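Local coordinates for tumor necrosis factor ligand superfamily member 9 (Mus musculus, PDB 6MKB), which is a cytokine of the tumor necrosis factor family that binds the receptor TNFRSF9 and induces proliferation of activated T-cells, at residues P57-V62 against S120-L125. Sequence-based numbering, arbitrary orientation.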
# COMPACT_ATOMS: atom_id res chain seq x y z
N PRO B 57 -10.96 20.30 -3.12
CA PRO B 57 -9.53 20.14 -3.46
C PRO B 57 -8.62 19.98 -2.24
O PRO B 57 -8.90 20.48 -1.13
CB PRO B 57 -9.21 21.44 -4.19
CG PRO B 57 -10.14 22.44 -3.57
CD PRO B 57 -11.39 21.71 -3.27
N GLY B 58 -7.49 19.33 -2.48
CA GLY B 58 -6.47 19.11 -1.48
C GLY B 58 -5.51 17.99 -1.81
O GLY B 58 -5.52 17.46 -2.93
N LEU B 59 -4.68 17.64 -0.83
CA LEU B 59 -3.71 16.56 -0.93
C LEU B 59 -4.37 15.28 -0.42
O LEU B 59 -4.76 15.20 0.75
CB LEU B 59 -2.43 16.90 -0.15
CG LEU B 59 -1.25 15.94 -0.30
CD1 LEU B 59 -0.65 16.01 -1.72
CD2 LEU B 59 -0.19 16.22 0.76
N TYR B 60 -4.55 14.31 -1.32
CA TYR B 60 -5.19 13.04 -0.99
C TYR B 60 -4.19 11.91 -1.04
O TYR B 60 -3.34 11.87 -1.93
CB TYR B 60 -6.35 12.72 -1.97
CG TYR B 60 -7.61 13.53 -1.78
CD1 TYR B 60 -7.71 14.82 -2.29
CD2 TYR B 60 -8.71 13.00 -1.11
CE1 TYR B 60 -8.87 15.58 -2.12
CE2 TYR B 60 -9.88 13.74 -0.94
CZ TYR B 60 -9.95 15.04 -1.43
OH TYR B 60 -11.10 15.79 -1.26
N TYR B 61 -4.31 10.98 -0.09
CA TYR B 61 -3.54 9.76 -0.09
C TYR B 61 -4.40 8.79 -0.88
O TYR B 61 -5.50 8.45 -0.43
CB TYR B 61 -3.28 9.30 1.34
CG TYR B 61 -2.55 7.98 1.48
CD1 TYR B 61 -3.22 6.77 1.30
CD2 TYR B 61 -1.24 7.94 1.93
CE1 TYR B 61 -2.56 5.55 1.48
CE2 TYR B 61 -0.59 6.73 2.15
CZ TYR B 61 -1.25 5.54 1.89
OH TYR B 61 -0.60 4.33 2.09
N VAL B 62 -3.98 8.43 -2.10
CA VAL B 62 -4.76 7.54 -2.95
C VAL B 62 -4.11 6.17 -2.88
O VAL B 62 -2.88 6.08 -2.89
CB VAL B 62 -4.89 8.07 -4.40
CG1 VAL B 62 -5.94 7.28 -5.18
CG2 VAL B 62 -5.21 9.55 -4.42
N SER B 120 0.38 3.15 -3.26
CA SER B 120 -0.15 4.43 -2.77
C SER B 120 0.62 5.59 -3.33
O SER B 120 1.79 5.44 -3.70
CB SER B 120 -0.18 4.51 -1.24
OG SER B 120 1.11 4.42 -0.66
N GLN B 121 -0.04 6.74 -3.42
CA GLN B 121 0.56 7.99 -3.85
C GLN B 121 -0.20 9.16 -3.25
O GLN B 121 -1.44 9.15 -3.21
CB GLN B 121 0.59 8.10 -5.38
CG GLN B 121 1.73 8.99 -5.87
CD GLN B 121 2.66 8.21 -6.75
OE1 GLN B 121 3.48 7.40 -6.27
NE2 GLN B 121 2.53 8.38 -8.05
N LEU B 122 0.54 10.19 -2.81
CA LEU B 122 -0.04 11.43 -2.32
C LEU B 122 -0.22 12.31 -3.54
O LEU B 122 0.75 12.59 -4.25
CB LEU B 122 0.84 12.06 -1.24
CG LEU B 122 0.77 11.44 0.16
CD1 LEU B 122 2.02 11.77 0.97
CD2 LEU B 122 -0.49 11.89 0.92
N LEU B 123 -1.47 12.67 -3.86
CA LEU B 123 -1.78 13.45 -5.07
C LEU B 123 -2.59 14.71 -4.78
O LEU B 123 -3.51 14.70 -3.96
CB LEU B 123 -2.59 12.58 -6.07
CG LEU B 123 -1.91 11.33 -6.66
CD1 LEU B 123 -2.93 10.37 -7.22
CD2 LEU B 123 -0.92 11.69 -7.73
N LEU B 124 -2.26 15.79 -5.51
CA LEU B 124 -3.03 17.03 -5.45
C LEU B 124 -4.24 16.88 -6.37
O LEU B 124 -4.09 16.71 -7.58
CB LEU B 124 -2.20 18.26 -5.84
CG LEU B 124 -1.18 18.77 -4.84
CD1 LEU B 124 -0.33 19.83 -5.50
CD2 LEU B 124 -1.84 19.31 -3.57
N LEU B 125 -5.42 16.86 -5.77
CA LEU B 125 -6.68 16.72 -6.51
C LEU B 125 -7.48 18.02 -6.43
O LEU B 125 -7.36 18.79 -5.47
CB LEU B 125 -7.51 15.53 -5.99
CG LEU B 125 -6.85 14.13 -6.04
CD1 LEU B 125 -7.82 13.06 -5.55
CD2 LEU B 125 -6.35 13.76 -7.43
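Tyr61 reaches along strand 115-125 to Ser120. Its CB lies 3.8 Å from Leu122 CD2, a methyl that also nears ring atom CD2, at the edge close to the ring plane. CG stands anti to the backbone N (chi1 177°), which sends the ring along the strand beyond Leu122. There CE1 and CE2 come near Ser120 CB, and CZ lies 3.5 Å from it. At the tip, Ser120 OG gives a weak hydrogen bond to Tyr61 OH (3.2 Å). The ring also stacks on Phe162 of the same chain and meets Phe63 of the second subunit, so the Tyr61 and Leu122 end of this face lies at the dimer interface. Two neighbouring antiparallel strands of the TNF-homology β-sandwich are joined by paired backbone hydrogen bonds at Gly58-Leu125, Tyr60-Leu123 and Val62-Gln121; Tyr60 N to Leu123 O (2.9 Å) is nearly straight at 175°. On the Tyr61 face, Leu59 CD1 touches Leu124 CD2 at 4.0 Å. On the other face Tyr60, Val62, Leu123 and Leu125 are buried: Leu125 CD1 lies 3.7 Å from Tyr60 CD1, and Leu123 CD1 meets Val62 CG2 at 3.7 Å, with Leu87 of strand 80-90 against both. Tyr60 OH is hydrogen-bonded to Ser56 O.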